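Local structure of lysozyme (Asticcacaulis excentricus, 6H9D) at residues Pro63-Val68 / Cys88-Ile93; Gln98-Leu102 / Ala116-Trp120. The protein probably acts on or binds peptidoglycan as the lysozyme-like muramidase domain of SpmX, a protein linked to stalk synthesis and cell morphogenesis. One frame throughout, in Å; residues are numbered along the deposited sequence.

In the fold
Both contacts belong to the helical part of this phage-lysozyme fold, in series along the chain. Contact 1 lies nearer the middle of the molecule, its centre about 7 Å from the centre of the chain against about 13 Å for contact 2, and joins the long helix 50-71 to the end of helix 78-91 by apolar packing alone. Contact 2 joins the start of helix 100-106 to the turn after helix 110-116, adding a hydrogen bond from the indole of Trp120 to the carboxylate of Asp100. Both are partly buried, with three of seven touching residues buried in contact 1 and four of seven in contact 2. Helix 78-91 serves both, its Phe87 touching Val101 and Met117. They meet where Ile91 CG2 packs 3.9 Å from Trp120 CE3.

Contact 1: residues Pro63-Val68 / Cys88-Ile93; sequences PIVEAV and CFNIGI
Ile64 lies over the last turn of helix 78-91, with its CG2 3.7 Å from Cys88 CB and also 3.7 Å from Phe89 N. Its m,m rotamer places Ile64 CG1 3.8 Å from Phe89 CD1, oblique to the ring, and Ile64 CD1 3.9 Å from Ile93 CG1. Residues 63-68 are helical throughout, with Ala67 N bonded to Pro63 O at 2.9 Å and Val68 N to Ile64 O at 2.9 Å; the helix is kinked at Pro63 and Ile64, whose N atoms lack bonds to the preceding turn. The CA atoms of Ile64 and Phe89 are 6.1 Å apart, those of Ala67 and Ile93 6.7 Å. This is helix-to-helix packing in the helical part of the phage-lysozyme fold, where the long helix 50-71 meets helix 78-91 and the start of helix 93-97. Phe96, from that last helix, touches both Val68 and Cys88. The chain turns at Gly92, whose N bonds Cys88 O at 2.8 Å; with phi/psi of 90/151°, where a CB would jam against the carbonyl O of Ile91, it leaves the helical region and occupies the N-cap position of helix 93-97. Ile93 (m,t) thereby comes back against helix 50-71, its CG1 3.6 Å from Ala67 CB and its CD1 3.6 Å from Pro63 O. One turn beyond Ile64, Val68 (t) brings CG2 to 3.9 Å from Cys88 CB.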
loop_
_atom_site.group_PDB
_atom_site.type_symbol
_atom_site.label_atom_id
_atom_site.label_comp_id
_atom_site.label_asym_id
_atom_site.label_seq_id
_atom_site.Cartn_x
_atom_site.Cartn_y
_atom_site.Cartn_z
ATOM N N PRO A 63 -6.484 8.645 -0.834
ATOM C CA PRO A 63 -5.426 9.521 -0.354
ATOM C C PRO A 63 -4.014 9.026 -0.675
ATOM O O PRO A 63 -3.090 9.838 -0.782
ATOM C CB PRO A 63 -5.627 9.615 1.154
ATOM C CG PRO A 63 -6.501 8.430 1.499
ATOM C CD PRO A 63 -7.301 8.108 0.265
ATOM N N ILE A 64 -3.851 7.715 -0.850
ATOM C CA ILE A 64 -2.547 7.175 -1.293
ATOM C C ILE A 64 -2.287 7.588 -2.747
ATOM O O ILE A 64 -1.157 7.979 -3.077
ATOM C CB ILE A 64 -2.471 5.642 -1.148
ATOM C CG1 ILE A 64 -2.995 5.152 0.217
ATOM C CG2 ILE A 64 -1.046 5.192 -1.421
ATOM C CD1 ILE A 64 -2.246 5.725 1.395
ATOM N N VAL A 65 -3.288 7.394 -3.612
ATOM C CA VAL A 65 -3.220 7.778 -5.025
ATOM C C VAL A 65 -2.881 9.280 -5.130
ATOM O O VAL A 65 -2.024 9.682 -5.931
ATOM C CB VAL A 65 -4.523 7.408 -5.760
ATOM C CG1 VAL A 65 -4.672 8.078 -7.131
ATOM C CG2 VAL A 65 -4.667 5.903 -5.892
ATOM N N GLU A 66 -3.527 10.101 -4.289
ATOM C CA GLU A 66 -3.258 11.546 -4.233
ATOM C C GLU A 66 -1.814 11.812 -3.796
ATOM O O GLU A 66 -1.124 12.594 -4.434
ATOM C CB GLU A 66 -4.245 12.223 -3.286
ATOM C CG GLU A 66 -5.626 12.322 -3.899
ATOM C CD GLU A 66 -5.605 13.058 -5.230
ATOM O OE1 GLU A 66 -5.188 14.236 -5.236
ATOM O OE2 GLU A 66 -5.951 12.439 -6.260
ATOM N N ALA A 67 -1.376 11.154 -2.711
ATOM C CA ALA A 67 -0.059 11.337 -2.158
ATOM C C ALA A 67 1.027 10.985 -3.190
ATOM O O ALA A 67 2.007 11.706 -3.320
ATOM C CB ALA A 67 0.110 10.514 -0.913
ATOM N N VAL A 68 0.866 9.869 -3.906
ATOM C CA VAL A 68 1.941 9.396 -4.781
ATOM C C VAL A 68 2.054 10.373 -5.956
ATOM O O VAL A 68 3.141 10.793 -6.322
ATOM C CB VAL A 68 1.732 7.941 -5.248
ATOM C CG1 VAL A 68 2.757 7.560 -6.302
ATOM C CG2 VAL A 68 1.816 6.966 -4.069
ATOM N N CYS A 88 3.324 2.682 -0.681
ATOM C CA CYS A 88 2.920 3.833 0.106
ATOM C C CYS A 88 1.741 3.491 1.029
ATOM O O CYS A 88 1.747 3.888 2.175
ATOM C CB CYS A 88 2.591 5.017 -0.787
ATOM S SG CYS A 88 2.178 6.478 0.210
ATOM N N PHE A 89 0.776 2.691 0.549
ATOM C CA PHE A 89 -0.321 2.201 1.367
ATOM C C PHE A 89 0.211 1.411 2.562
ATOM O O PHE A 89 -0.288 1.526 3.685
ATOM C CB PHE A 89 -1.283 1.345 0.531
ATOM C CG PHE A 89 -2.529 0.883 1.238
ATOM C CD1 PHE A 89 -3.385 1.791 1.841
ATOM C CD2 PHE A 89 -2.858 -0.464 1.293
ATOM C CE1 PHE A 89 -4.535 1.366 2.485
ATOM C CE2 PHE A 89 -4.001 -0.894 1.949
ATOM C CZ PHE A 89 -4.860 0.023 2.518
ATOM N N ASN A 90 1.234 0.591 2.319
ATOM C CA ASN A 90 1.739 -0.316 3.318
ATOM C C ASN A 90 2.539 0.460 4.379
ATOM O O ASN A 90 2.400 0.185 5.557
ATOM C CB ASN A 90 2.582 -1.417 2.664
ATOM C CG ASN A 90 3.134 -2.415 3.653
ATOM O OD1 ASN A 90 4.321 -2.712 3.623
ATOM N ND2 ASN A 90 2.290 -2.908 4.540
ATOM N N ILE A 91 3.412 1.384 3.965
ATOM C CA ILE A 91 4.333 2.021 4.937
ATOM C C ILE A 91 3.726 3.333 5.463
ATOM O O ILE A 91 4.233 3.902 6.423
ATOM C CB ILE A 91 5.749 2.228 4.367
ATOM C CG1 ILE A 91 5.809 3.325 3.306
ATOM C CG2 ILE A 91 6.325 0.918 3.841
ATOM C CD1 ILE A 91 7.194 3.846 3.061
ATOM N N GLY A 92 2.661 3.816 4.824
ATOM C CA GLY A 92 2.028 5.084 5.193
ATOM C C GLY A 92 2.619 6.270 4.434
ATOM O O GLY A 92 3.787 6.286 4.072
ATOM N N ILE A 93 1.787 7.289 4.218
ATOM C CA ILE A 93 2.149 8.454 3.429
ATOM C C ILE A 93 3.328 9.189 4.069
ATOM O O ILE A 93 4.214 9.634 3.354
ATOM C CB ILE A 93 0.948 9.391 3.267
ATOM C CG1 ILE A 93 -0.052 8.843 2.253
ATOM C CG2 ILE A 93 1.400 10.800 2.898
ATOM C CD1 ILE A 93 -1.423 9.457 2.359
#

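Contact 2: residues Gln98-Leu102 / Ala116-Trp120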
loop_
_atom_site.group_PDB
_atom_site.type_symbol
_atom_site.label_atom_id
_atom_site.label_comp_id
_atom_site.label_asym_id
_atom_site.label_seq_id
_atom_site.Cartn_x
_atom_site.Cartn_y
_atom_site.Cartn_z
ATOM N N GLN A 98 9.257 10.628 3.305
ATOM C CA GLN A 98 10.609 10.803 3.816
ATOM C C GLN A 98 11.546 9.698 3.318
ATOM O O GLN A 98 12.685 9.659 3.758
ATOM C CB GLN A 98 10.613 10.772 5.350
ATOM C CG GLN A 98 9.764 11.865 5.992
ATOM C CD GLN A 98 9.993 13.221 5.368
ATOM O OE1 GLN A 98 9.061 13.877 4.902
ATOM N NE2 GLN A 98 11.249 13.643 5.331
ATOM N N SER A 99 11.065 8.807 2.430
ATOM C CA SER A 99 11.761 7.532 2.162
ATOM C C SER A 99 12.876 7.688 1.118
ATOM O O SER A 99 12.799 8.510 0.197
ATOM C CB SER A 99 10.789 6.448 1.718
ATOM O OG SER A 99 10.216 6.771 0.453
ATOM N N ASP A 100 13.914 6.868 1.318
ATOM C CA ASP A 100 14.931 6.554 0.331
ATOM C C ASP A 100 14.273 6.235 -1.026
ATOM O O ASP A 100 14.706 6.734 -2.057
ATOM C CB ASP A 100 15.805 5.385 0.812
ATOM C CG ASP A 100 15.102 4.223 1.534
ATOM O OD1 ASP A 100 13.842 4.190 1.638
ATOM O OD2 ASP A 100 15.824 3.326 1.996
ATOM N N VAL A 101 13.240 5.380 -1.001
ATOM C CA VAL A 101 12.523 4.947 -2.218
ATOM C C VAL A 101 12.076 6.153 -3.036
ATOM O O VAL A 101 12.394 6.256 -4.216
ATOM C CB VAL A 101 11.329 4.036 -1.884
ATOM C CG1 VAL A 101 10.490 3.724 -3.121
ATOM C CG2 VAL A 101 11.796 2.764 -1.201
ATOM N N LEU A 102 11.350 7.080 -2.403
ATOM C CA LEU A 102 10.829 8.255 -3.101
ATOM C C LEU A 102 11.986 9.122 -3.626
ATOM O O LEU A 102 11.899 9.657 -4.728
ATOM C CB LEU A 102 9.946 9.075 -2.151
ATOM C CG LEU A 102 9.441 10.396 -2.731
ATOM C CD1 LEU A 102 8.636 10.155 -3.988
ATOM C CD2 LEU A 102 8.625 11.188 -1.725
ATOM N N ALA A 116 15.750 0.110 -2.654
ATOM C CA ALA A 116 15.458 0.835 -1.409
ATOM C C ALA A 116 14.263 0.201 -0.684
ATOM O O ALA A 116 14.145 0.292 0.526
ATOM C CB ALA A 116 15.214 2.286 -1.717
ATOM N N MET A 117 13.376 -0.459 -1.438
ATOM C CA MET A 117 12.198 -1.070 -0.853
ATOM C C MET A 117 12.617 -2.165 0.135
ATOM O O MET A 117 11.872 -2.514 1.043
ATOM C CB MET A 117 11.269 -1.621 -1.941
ATOM C CG MET A 117 10.638 -0.534 -2.794
ATOM S SD MET A 117 9.495 -1.210 -4.065
ATOM C CE MET A 117 8.737 0.305 -4.651
ATOM N N ASP A 118 13.813 -2.723 -0.050
ATOM C CA ASP A 118 14.337 -3.753 0.864
ATOM C C ASP A 118 14.530 -3.208 2.287
ATOM O O ASP A 118 14.680 -3.988 3.222
ATOM C CB ASP A 118 15.669 -4.309 0.361
ATOM C CG ASP A 118 15.585 -4.942 -1.016
ATOM O OD1 ASP A 118 14.459 -5.251 -1.462
ATOM O OD2 ASP A 118 16.642 -5.115 -1.636
ATOM N N ASN A 119 14.569 -1.875 2.433
ATOM C CA ASN A 119 14.755 -1.224 3.735
ATOM C C ASN A 119 13.476 -1.269 4.574
ATOM O O ASN A 119 13.476 -0.826 5.708
ATOM C CB ASN A 119 15.202 0.226 3.578
ATOM C CG ASN A 119 16.558 0.272 2.924
ATOM O OD1 ASN A 119 17.344 -0.657 3.088
ATOM N ND2 ASN A 119 16.801 1.290 2.128
ATOM N N TRP A 120 12.397 -1.808 4.004
ATOM C CA TRP A 120 11.078 -1.714 4.592
ATOM C C TRP A 120 10.502 -3.111 4.817
ATOM O O TRP A 120 9.392 -3.440 4.350
ATOM C CB TRP A 120 10.198 -0.846 3.686
ATOM C CG TRP A 120 10.719 0.552 3.577
ATOM C CD1 TRP A 120 11.604 1.025 2.652
ATOM C CD2 TRP A 120 10.437 1.655 4.453
ATOM N NE1 TRP A 120 11.892 2.337 2.894
ATOM C CE2 TRP A 120 11.196 2.752 3.993
ATOM C CE3 TRP A 120 9.644 1.816 5.590
ATOM C CZ2 TRP A 120 11.144 4.006 4.595
ATOM C CZ3 TRP A 120 9.596 3.054 6.191
ATOM C CH2 TRP A 120 10.330 4.131 5.697
#
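Ala116, at the end of helix 110-116, gives the closest backbone approach, its CA 5.1 Å from Val101 CA, and its CB meets Val101 CG2 at 3.5 Å. Met117 points its CA-to-CB bond away, yet its CG still reaches 3.8 Å from Val101 CG2; Leu84 and Phe87 of helix 78-91 also touch this methionine. The chain then tightens into a 3-10 turn, Asn119 N bonding Ala116 O at 2.9 Å. Trp120 follows, its NE1 donating to Asp100 OD1 (3.0 Å, 168°), while its CZ2 lies 3.8 Å from Ser99 CB. Ser99 is the N-cap of helix 100-106, its OG accepting from Leu102 N at 3.1 Å and also bonded to Phe96 O. Asp100 OD1 accepts from Val101 N as well, at 3.0 Å, so one carboxylate oxygen links the first turn of the helix to the indole, giving the tryptophan a directional polar tie beside its edge-to-face packing on Phe87, just ahead of strand 122-125.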